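Local coordinates for chitinase (Thermococcus chitonophagus, PDB 5XSW), which probably acts as an endochitinase that cuts chitin chains, the piece modelled here being the C-terminal part of the longer protein, with a chito-sugar bound in its pocket, at residues G255-I260 / D275-V280; P203-A208 / V298-E303; K412-G417 / K462-P467. One frame throughout, in Å; residues are numbered along the deposited sequence.

Contact 1 (G255-I260 / D275-V280). With PO4 (phosphate ion), chain E; PO4 (phosphate ion), chain M.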
loop_
_atom_site.group_PDB
_atom_site.type_symbol
_atom_site.label_atom_id
_atom_site.label_comp_id
_atom_site.label_asym_id
_atom_site.label_seq_id
_atom_site.Cartn_x
_atom_site.Cartn_y
_atom_site.Cartn_z
ATOM N N GLY A 255 -3.846 -0.953 -1.503
ATOM C CA GLY A 255 -2.590 -0.867 -0.748
ATOM C C GLY A 255 -1.400 -0.729 -1.745
ATOM O O GLY A 255 -0.541 0.146 -1.609
ATOM N N ASN A 256 -1.363 -1.592 -2.749
ATOM C CA ASN A 256 -0.302 -1.519 -3.791
ATOM C C ASN A 256 -0.331 -0.193 -4.541
ATOM O O ASN A 256 0.714 0.424 -4.789
ATOM C CB ASN A 256 -0.453 -2.690 -4.759
ATOM C CG ASN A 256 0.655 -2.693 -5.857
ATOM O OD1 ASN A 256 0.397 -2.252 -6.956
ATOM N ND2 ASN A 256 1.850 -3.209 -5.549
ATOM N N PHE A 257 -1.543 0.312 -4.841
ATOM C CA PHE A 257 -1.677 1.645 -5.465
ATOM C C PHE A 257 -1.113 2.734 -4.602
ATOM O O PHE A 257 -0.396 3.656 -5.069
ATOM C CB PHE A 257 -3.188 1.939 -5.774
ATOM C CG PHE A 257 -3.406 3.157 -6.586
ATOM C CD1 PHE A 257 -3.396 3.077 -7.975
ATOM C CD2 PHE A 257 -3.650 4.397 -5.972
ATOM C CE1 PHE A 257 -3.617 4.241 -8.802
ATOM C CE2 PHE A 257 -3.904 5.563 -6.740
ATOM C CZ PHE A 257 -3.860 5.515 -8.161
ATOM N N ASN A 258 -1.473 2.698 -3.319
ATOM C CA ASN A 258 -0.946 3.667 -2.362
ATOM C C ASN A 258 0.601 3.628 -2.320
ATOM O O ASN A 258 1.282 4.647 -2.279
ATOM C CB ASN A 258 -1.526 3.349 -0.949
ATOM C CG ASN A 258 -1.027 4.327 0.148
ATOM O OD1 ASN A 258 0.108 4.234 0.633
ATOM N ND2 ASN A 258 -1.889 5.240 0.548
ATOM N N GLN A 259 1.135 2.430 -2.324
ATOM C CA GLN A 259 2.602 2.290 -2.262
ATOM C C GLN A 259 3.309 2.831 -3.542
ATOM O O GLN A 259 4.339 3.554 -3.478
ATOM C CB GLN A 259 2.915 0.807 -2.025
ATOM C CG GLN A 259 4.381 0.411 -2.085
ATOM C CD GLN A 259 4.519 -1.090 -1.929
ATOM O OE1 GLN A 259 5.108 -1.570 -0.960
ATOM N NE2 GLN A 259 3.890 -1.822 -2.815
ATOM N N ILE A 260 2.774 2.527 -4.723
ATOM C CA ILE A 260 3.478 3.028 -5.923
ATOM C C ILE A 260 3.292 4.510 -6.122
ATOM O O ILE A 260 4.211 5.196 -6.579
ATOM C CB ILE A 260 3.096 2.270 -7.224
ATOM C CG1 ILE A 260 1.643 2.448 -7.583
ATOM C CG2 ILE A 260 3.510 0.794 -7.102
ATOM C CD1 ILE A 260 1.209 1.580 -8.799
ATOM N N ASP A 275 -9.724 3.956 -7.086
ATOM C CA ASP A 275 -10.891 3.560 -7.902
ATOM C C ASP A 275 -10.964 4.436 -9.165
ATOM O O ASP A 275 -11.262 3.945 -10.255
ATOM C CB ASP A 275 -12.247 3.623 -7.073
ATOM C CG ASP A 275 -12.338 2.528 -5.944
ATOM O OD1 ASP A 275 -11.325 1.876 -5.560
ATOM O OD2 ASP A 275 -13.437 2.342 -5.361
ATOM N N ASP A 276 -10.631 5.712 -9.064
ATOM C CA ASP A 276 -10.665 6.533 -10.257
ATOM C C ASP A 276 -9.681 6.043 -11.378
ATOM O O ASP A 276 -9.979 6.169 -12.593
ATOM C CB ASP A 276 -10.314 7.984 -9.921
ATOM C CG ASP A 276 -10.364 8.912 -11.179
ATOM O OD1 ASP A 276 -11.351 8.792 -11.916
ATOM O OD2 ASP A 276 -9.442 9.754 -11.446
ATOM N N TYR A 277 -8.512 5.529 -10.970
ATOM C CA TYR A 277 -7.467 5.129 -11.934
ATOM C C TYR A 277 -7.691 3.715 -12.433
ATOM O O TYR A 277 -7.269 3.413 -13.531
ATOM C CB TYR A 277 -6.049 5.225 -11.324
ATOM C CG TYR A 277 -5.483 6.644 -11.347
ATOM C CD1 TYR A 277 -6.224 7.733 -10.837
ATOM C CD2 TYR A 277 -4.236 6.900 -11.909
ATOM C CE1 TYR A 277 -5.717 9.008 -10.864
ATOM C CE2 TYR A 277 -3.703 8.163 -11.921
ATOM C CZ TYR A 277 -4.468 9.228 -11.411
ATOM O OH TYR A 277 -3.969 10.504 -11.419
ATOM N N MET A 278 -8.335 2.844 -11.633
ATOM C CA MET A 278 -8.391 1.420 -11.958
ATOM C C MET A 278 -9.795 0.965 -12.434
ATOM O O MET A 278 -9.915 0.015 -13.204
ATOM C CB MET A 278 -8.016 0.542 -10.760
ATOM C CG MET A 278 -6.596 0.834 -10.115
ATOM S SD MET A 278 -5.350 0.868 -11.469
ATOM C CE MET A 278 -5.611 -0.714 -12.038
ATOM N N LYS A 279 -10.845 1.601 -11.932
ATOM C CA LYS A 279 -12.185 1.044 -12.155
ATOM C C LYS A 279 -12.748 1.456 -13.542
ATOM O O LYS A 279 -13.051 2.615 -13.786
ATOM C CB LYS A 279 -13.166 1.502 -11.026
ATOM C CG LYS A 279 -14.606 0.837 -11.170
ATOM C CD LYS A 279 -15.554 1.518 -10.062
ATOM C CE LYS A 279 -16.967 0.886 -10.099
ATOM N NZ LYS A 279 -17.924 1.876 -9.511
ATOM N N VAL A 280 -12.918 0.487 -14.413
ATOM C CA VAL A 280 -13.366 0.763 -15.769
ATOM C C VAL A 280 -14.874 0.513 -15.792
ATOM O O VAL A 280 -15.488 0.425 -14.743
ATOM C CB VAL A 280 -12.656 -0.110 -16.819
ATOM C CG1 VAL A 280 -11.116 0.251 -16.925
ATOM C CG2 VAL A 280 -12.844 -1.590 -16.513
HETATM P P PO4 E . 3.559 -5.339 -2.686
HETATM O O1 PO4 E . 2.152 -4.956 -2.966
HETATM O O2 PO4 E . 4.590 -4.308 -3.058
HETATM O O3 PO4 E . 3.613 -5.648 -1.214
HETATM O O4 PO4 E . 4.054 -6.495 -3.448
HETATM P P PO4 M . -6.080 -2.935 0.832
HETATM O O1 PO4 M . -6.142 -2.682 -0.641
HETATM O O2 PO4 M . -7.213 -3.860 1.171
HETATM O O3 PO4 M . -6.329 -1.697 1.651
HETATM O O4 PO4 M . -4.772 -3.569 1.094
#

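Contact 2 (P203-A208 / V298-E303)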
loop_
_atom_site.group_PDB
_atom_site.type_symbol
_atom_site.label_atom_id
_atom_site.label_comp_id
_atom_site.label_asym_id
_atom_site.label_seq_id
_atom_site.Cartn_x
_atom_site.Cartn_y
_atom_site.Cartn_z
ATOM N N PRO A 203 3.243 -5.291 -24.607
ATOM C CA PRO A 203 1.782 -5.227 -24.544
ATOM C C PRO A 203 1.164 -6.598 -24.399
ATOM O O PRO A 203 0.119 -6.705 -23.753
ATOM C CB PRO A 203 1.370 -4.593 -25.928
ATOM C CG PRO A 203 2.609 -3.854 -26.385
ATOM C CD PRO A 203 3.802 -4.662 -25.819
ATOM N N ASN A 204 1.768 -7.645 -24.974
ATOM C CA ASN A 204 1.159 -8.970 -24.850
ATOM C C ASN A 204 1.183 -9.463 -23.362
ATOM O O ASN A 204 0.322 -10.224 -22.919
ATOM C CB ASN A 204 1.925 -9.983 -25.699
ATOM C CG ASN A 204 1.693 -9.773 -27.203
ATOM O OD1 ASN A 204 0.668 -9.220 -27.623
ATOM N ND2 ASN A 204 2.674 -10.191 -28.009
ATOM N N PHE A 205 2.193 -9.033 -22.631
ATOM C CA PHE A 205 2.295 -9.463 -21.220
ATOM C C PHE A 205 1.125 -8.782 -20.430
ATOM O O PHE A 205 0.455 -9.432 -19.643
ATOM C CB PHE A 205 3.634 -9.066 -20.619
ATOM C CG PHE A 205 3.723 -9.409 -19.141
ATOM C CD1 PHE A 205 4.003 -10.711 -18.771
ATOM C CD2 PHE A 205 3.431 -8.444 -18.157
ATOM C CE1 PHE A 205 4.035 -11.097 -17.410
ATOM C CE2 PHE A 205 3.443 -8.807 -16.774
ATOM C CZ PHE A 205 3.756 -10.144 -16.425
ATOM N N LEU A 206 0.919 -7.479 -20.626
ATOM C CA LEU A 206 -0.210 -6.780 -19.911
ATOM C C LEU A 206 -1.546 -7.359 -20.333
ATOM O O LEU A 206 -2.465 -7.494 -19.519
ATOM C CB LEU A 206 -0.215 -5.250 -20.177
ATOM C CG LEU A 206 0.955 -4.528 -19.478
ATOM C CD1 LEU A 206 0.976 -3.027 -19.742
ATOM C CD2 LEU A 206 0.889 -4.726 -17.910
ATOM N N MET A 207 -1.644 -7.786 -21.586
ATOM C CA MET A 207 -2.879 -8.412 -22.113
ATOM C C MET A 207 -3.155 -9.745 -21.388
ATOM O O MET A 207 -4.292 -10.059 -20.950
ATOM C CB MET A 207 -2.763 -8.664 -23.636
ATOM C CG MET A 207 -2.879 -7.388 -24.479
ATOM S SD MET A 207 -4.619 -6.828 -24.723
ATOM C CE MET A 207 -5.343 -8.159 -25.694
ATOM N N ALA A 208 -2.095 -10.520 -21.269
ATOM C CA ALA A 208 -2.157 -11.814 -20.641
ATOM C C ALA A 208 -2.524 -11.632 -19.164
ATOM O O ALA A 208 -3.303 -12.414 -18.608
ATOM C CB ALA A 208 -0.774 -12.527 -20.728
ATOM N N VAL A 298 3.515 0.414 -14.046
ATOM C CA VAL A 298 4.329 0.980 -12.985
ATOM C C VAL A 298 4.438 0.028 -11.804
ATOM O O VAL A 298 5.502 -0.075 -11.204
ATOM C CB VAL A 298 3.771 2.364 -12.526
ATOM C CG1 VAL A 298 4.506 2.928 -11.272
ATOM C CG2 VAL A 298 3.888 3.381 -13.754
ATOM N N SER A 299 3.353 -0.677 -11.478
ATOM C CA SER A 299 3.420 -1.652 -10.394
ATOM C C SER A 299 4.433 -2.774 -10.677
ATOM O O SER A 299 5.185 -3.205 -9.793
ATOM C CB SER A 299 2.020 -2.277 -10.164
ATOM O OG SER A 299 2.033 -3.033 -8.952
ATOM N N LEU A 300 4.403 -3.287 -11.895
ATOM C CA LEU A 300 5.353 -4.293 -12.342
ATOM C C LEU A 300 6.771 -3.738 -12.366
ATOM O O LEU A 300 7.717 -4.386 -11.952
ATOM C CB LEU A 300 4.959 -4.803 -13.718
ATOM C CG LEU A 300 3.658 -5.594 -13.742
ATOM C CD1 LEU A 300 3.042 -5.589 -15.126
ATOM C CD2 LEU A 300 3.909 -7.005 -13.261
ATOM N N THR A 301 6.887 -2.503 -12.819
ATOM C CA THR A 301 8.160 -1.824 -12.900
ATOM C C THR A 301 8.752 -1.703 -11.508
ATOM O O THR A 301 9.937 -1.878 -11.322
ATOM C CB THR A 301 8.007 -0.435 -13.532
ATOM O OG1 THR A 301 7.672 -0.584 -14.910
ATOM C CG2 THR A 301 9.286 0.365 -13.403
ATOM N N MET A 302 7.898 -1.441 -10.530
ATOM C CA MET A 302 8.336 -1.286 -9.163
ATOM C C MET A 302 9.009 -2.564 -8.677
ATOM O O MET A 302 10.021 -2.501 -8.016
ATOM C CB MET A 302 7.154 -0.950 -8.257
ATOM C CG MET A 302 7.478 -0.956 -6.774
ATOM S SD MET A 302 7.364 -2.584 -6.012
ATOM C CE MET A 302 5.592 -2.756 -5.845
ATOM N N GLU A 303 8.457 -3.717 -9.020
ATOM C CA GLU A 303 9.061 -4.962 -8.584
ATOM C C GLU A 303 10.469 -5.098 -9.154
ATOM O O GLU A 303 11.404 -5.409 -8.438
ATOM C CB GLU A 303 8.233 -6.149 -9.058
ATOM C CG GLU A 303 6.781 -6.158 -8.629
ATOM C CD GLU A 303 6.012 -7.284 -9.278
ATOM O OE1 GLU A 303 6.589 -8.366 -9.432
ATOM O OE2 GLU A 303 4.849 -7.086 -9.645
#

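Contact 3 (K412-G417 / K462-P467)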
loop_
_atom_site.group_PDB
_atom_site.type_symbol
_atom_site.label_atom_id
_atom_site.label_comp_id
_atom_site.label_asym_id
_atom_site.label_seq_id
_atom_site.Cartn_x
_atom_site.Cartn_y
_atom_site.Cartn_z
ATOM N N LYS A 412 -4.005 12.930 -15.408
ATOM C CA LYS A 412 -3.769 11.847 -14.452
ATOM C C LYS A 412 -2.300 11.546 -14.094
ATOM O O LYS A 412 -2.048 10.909 -13.070
ATOM C CB LYS A 412 -4.410 10.562 -14.983
ATOM C CG LYS A 412 -5.922 10.806 -15.358
ATOM C CD LYS A 412 -6.753 11.104 -14.090
ATOM C CE LYS A 412 -8.278 11.350 -14.475
ATOM N NZ LYS A 412 -9.037 11.599 -13.201
ATOM N N PHE A 413 -1.363 11.959 -14.943
ATOM C CA PHE A 413 0.051 11.726 -14.669
ATOM C C PHE A 413 0.898 13.006 -14.626
ATOM O O PHE A 413 0.471 14.060 -15.089
ATOM C CB PHE A 413 0.603 10.715 -15.699
ATOM C CG PHE A 413 -0.121 9.374 -15.634
ATOM C CD1 PHE A 413 0.018 8.547 -14.515
ATOM C CD2 PHE A 413 -0.930 8.977 -16.651
ATOM C CE1 PHE A 413 -0.637 7.330 -14.429
ATOM C CE2 PHE A 413 -1.595 7.747 -16.605
ATOM C CZ PHE A 413 -1.492 6.923 -15.489
ATOM N N PHE A 414 2.081 12.885 -14.024
ATOM C CA PHE A 414 2.991 14.019 -13.771
ATOM C C PHE A 414 2.406 14.907 -12.708
ATOM O O PHE A 414 1.207 14.862 -12.384
ATOM C CB PHE A 414 3.297 14.847 -15.029
ATOM C CG PHE A 414 3.908 14.053 -16.145
ATOM C CD1 PHE A 414 5.247 13.736 -16.125
ATOM C CD2 PHE A 414 3.139 13.658 -17.234
ATOM C CE1 PHE A 414 5.834 12.992 -17.182
ATOM C CE2 PHE A 414 3.687 12.926 -18.282
ATOM C CZ PHE A 414 5.046 12.587 -18.260
ATOM N N ARG A 415 3.287 15.714 -12.170
ATOM C CA ARG A 415 3.040 16.609 -11.045
ATOM C C ARG A 415 3.225 18.016 -11.614
ATOM O O ARG A 415 3.974 18.199 -12.573
ATOM C CB ARG A 415 4.034 16.216 -9.920
ATOM C CG ARG A 415 4.064 16.926 -8.634
ATOM C CD ARG A 415 4.998 16.191 -7.656
ATOM N NE ARG A 415 4.383 14.933 -7.223
ATOM C CZ ARG A 415 3.832 14.725 -6.037
ATOM N NH1 ARG A 415 3.842 15.684 -5.108
ATOM N NH2 ARG A 415 3.266 13.547 -5.783
ATOM N N PRO A 416 2.519 19.017 -11.071
ATOM C CA PRO A 416 2.756 20.385 -11.527
ATOM C C PRO A 416 4.225 20.775 -11.434
ATOM O O PRO A 416 4.839 20.557 -10.392
ATOM C CB PRO A 416 1.923 21.229 -10.550
ATOM C CG PRO A 416 0.841 20.315 -10.111
ATOM C CD PRO A 416 1.489 18.964 -10.020
ATOM N N GLY A 417 4.755 21.368 -12.494
ATOM C CA GLY A 417 6.137 21.800 -12.494
ATOM C C GLY A 417 7.000 20.899 -13.343
ATOM O O GLY A 417 8.169 21.198 -13.593
ATOM N N LYS A 462 9.545 13.590 -26.972
ATOM C CA LYS A 462 10.660 14.521 -27.205
ATOM C C LYS A 462 10.494 15.711 -26.290
ATOM O O LYS A 462 11.447 16.359 -25.947
ATOM C CB LYS A 462 10.696 14.983 -28.674
ATOM C CG LYS A 462 11.189 13.942 -29.679
ATOM C CD LYS A 462 12.771 13.866 -29.528
ATOM C CE LYS A 462 13.446 12.916 -30.517
ATOM N NZ LYS A 462 14.932 12.759 -30.206
ATOM N N HIS A 463 9.279 16.041 -25.902
ATOM C CA HIS A 463 9.046 17.157 -25.000
ATOM C C HIS A 463 8.969 16.800 -23.520
ATOM O O HIS A 463 8.766 17.639 -22.702
ATOM C CB HIS A 463 7.798 17.931 -25.391
ATOM C CG HIS A 463 7.830 18.471 -26.774
ATOM N ND1 HIS A 463 8.007 19.803 -27.044
ATOM C CD2 HIS A 463 7.713 17.860 -27.966
ATOM C CE1 HIS A 463 7.997 19.988 -28.343
ATOM N NE2 HIS A 463 7.822 18.824 -28.926
ATOM N N TRP A 464 9.140 15.506 -23.160
ATOM C CA TRP A 464 9.027 15.102 -21.756
ATOM C C TRP A 464 10.357 15.257 -21.002
ATOM O O TRP A 464 11.429 15.149 -21.589
ATOM C CB TRP A 464 8.520 13.651 -21.683
ATOM C CG TRP A 464 7.068 13.469 -22.084
ATOM C CD1 TRP A 464 6.286 14.336 -22.800
ATOM C CD2 TRP A 464 6.240 12.326 -21.803
ATOM N NE1 TRP A 464 5.031 13.804 -22.991
ATOM C CE2 TRP A 464 4.976 12.572 -22.377
ATOM C CE3 TRP A 464 6.456 11.107 -21.124
ATOM C CZ2 TRP A 464 3.915 11.650 -22.291
ATOM C CZ3 TRP A 464 5.408 10.196 -21.037
ATOM C CH2 TRP A 464 4.157 10.466 -21.628
ATOM N N PRO A 465 10.299 15.504 -19.688
ATOM C CA PRO A 465 11.537 15.612 -18.905
ATOM C C PRO A 465 12.416 14.360 -19.058
ATOM O O PRO A 465 11.879 13.247 -19.189
ATOM C CB PRO A 465 11.048 15.733 -17.460
ATOM C CG PRO A 465 9.602 15.926 -17.523
ATOM C CD PRO A 465 9.091 15.501 -18.848
ATOM N N GLU A 466 13.736 14.561 -19.067
ATOM C CA GLU A 466 14.717 13.487 -19.148
ATOM C C GLU A 466 15.380 13.319 -17.787
ATOM O O GLU A 466 15.524 14.298 -17.049
ATOM C CB GLU A 466 15.763 13.797 -20.229
ATOM C CG GLU A 466 15.192 13.791 -21.656
ATOM C CD GLU A 466 15.161 12.395 -22.247
ATOM O OE1 GLU A 466 15.372 11.419 -21.492
ATOM O OE2 GLU A 466 14.973 12.265 -23.478
ATOM N N PRO A 467 15.742 12.082 -17.419
ATOM C CA PRO A 467 15.444 10.844 -18.150
ATOM C C PRO A 467 13.912 10.525 -18.061
ATOM O O PRO A 467 13.275 10.948 -17.089
ATOM C CB PRO A 467 16.292 9.810 -17.408
ATOM C CG PRO A 467 16.256 10.297 -15.999
ATOM C CD PRO A 467 16.296 11.798 -16.082
#

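Contact 1 (G255-I260 / D275-V280)
The Phe257 ring turns its edge to one face of the Tyr277 ring in an offset edge-to-face pair, centroids 5.6 Å apart and planes at 67°. Its leading corner, CE1 and CZ, lands near the root of the tyrosine rather than over the ring centre: Phe257 CE1 lies 3.6 Å from Tyr277 CB, and Phe257 CZ is 3.7 Å from Tyr277 CG. Met278 comes to the phenylalanine obliquely, its CG 4.5 Å from Phe257 CD1. Phe257 extends its CG away from the backbone N (chi1 -171°) and so reaches out from helix 254-263 toward helix 274-278, and Val295 of helix 288-311 packs against both Phe257 and Met278. Were Phe257 an alanine, the Tyr277 face would probably lose its aromatic partner and a gap would be likely to open between the two helices. Helix 254-263 also binds two phosphate ions, probably from the crystallisation liquor. Asn256 ND2 donates to O1 of one (3.1 Å), while Gln259 NE2 meets O2 of the same ion at 2.6 Å. Gly255 N holds O1 of the other phosphate at 3.0 Å, in the first turn of the helix, where the dipole would be expected to favour an anion. Atoms of both subunits grip each ion, so the helix combines an aromatic helix-helix contact inside the subunit with phosphates held between the two subunits.

Contact 2 (P203-A208 / V298-E303)
Leu300 of helix 288-311 sets its CD1 methyl against both Phe205 and Leu206, two consecutive residues of helix 203-214. That one methyl does most of the touching. Leu300 CD1 lies 3.6 Å from Phe205 CE2, arriving at the edge of the ring and in its plane, and the same methyl is 3.6 Å from Leu206 CD2. The second branch adds a looser touch, Leu300 CD2 to Phe205 CE2 at 4.0 Å. A chi1 of 176° swings the Phe205 ring to the far side from its own backbone N and carries it out toward the long helix. Leu206 sets off to one side, and it is the end of its chain that comes near, running past Leu300 in the opposite direction. Other helices close in around the trio: Ile332 and Tyr336 of helix 327-338 pack on Leu300, and Leu192 and Ala195 of helix 186-199 on Leu206. Phe151 meets the Phe205 ring edge-to-face. All three residues are buried. Between these segments the join is therefore van der Waals packing and the exclusion of water, carbon against carbon, with no hydrogen bond across.

Contact 3 (K412-G417 / K462-P467)
Two loops that each follow a helix meet here through an aromatic pair, Phe414 just past helix 399-412 and Trp464 just past helix 449-461. The pair is a T-shaped, edge-to-face stack: the edge of Phe414 points at one face of the indole, with the phenylalanine centroid 5.0 Å from that of the six-membered ring and the planes at 84°. Phe414 CZ is the atom that leads. It stands over the benzene half of the indole, toward its rim, 3.5 Å from Trp464 CE3 and 3.7 Å from Trp464 CZ3. The same ring passes obliquely beside Pro465, where Phe414 CE1 lies 4.4 Å from Pro465 CD, so the phenylalanine sits against two neighbouring residues of the other loop. Phe414 has an unusual backbone with positive phi (70°), and its backbone is hydrogen-bonded to Ile267. The side chain, with CG anti to the carbonyl carbon, heads toward the second loop. Trp464 starts off to one side, and it is the six-membered ring of the indole that comes up to Phe414.

Trp198 of helix 186-199 adds a third aromatic: it packs edge-to-face with Trp464, and its ring also meets that of Phe414 with planes about 20° apart. Beside the stack, Arg415 forms a salt bridge with Asp270, tying the first loop to the stretch before helix 274-278. On the other loop, Pro465 touches Trp28 and Pro467 O accepts a hydrogen bond from Trp28 NE1, which links it to the N-terminal beta-rich part of the chain. What results is a small aromatic cluster that pins two interhelical loops of the alpha-helical domain together, next to its junction with the beta-rich part.

Overall arrangement
Direct polar links tie contact 1 to each of the other two. Contacts 1 and 2 have centres 15 Å apart and meet directly, Asn256 OD1 lying 2.7 Å from Ser299 OG in a probable hydrogen bond. The centre of contact 3 is about 20 Å from that of contact 1, and the two are joined through Lys412: Lys412 NZ forms a salt bridge with Asp276 OD2 (2.6 Å), and its carbonyl O probably bonds Tyr277 OH. Contacts 2 and 3 do not touch. The glycan lies apart from the packing: the side chain of Met278 is about 11 Å from a bound NAG, and that of Leu300 about 12 Å from a bound NAG. Helix 203-214 of contact 2 runs on to pocket residues Lys212, Glu213 and Asn214.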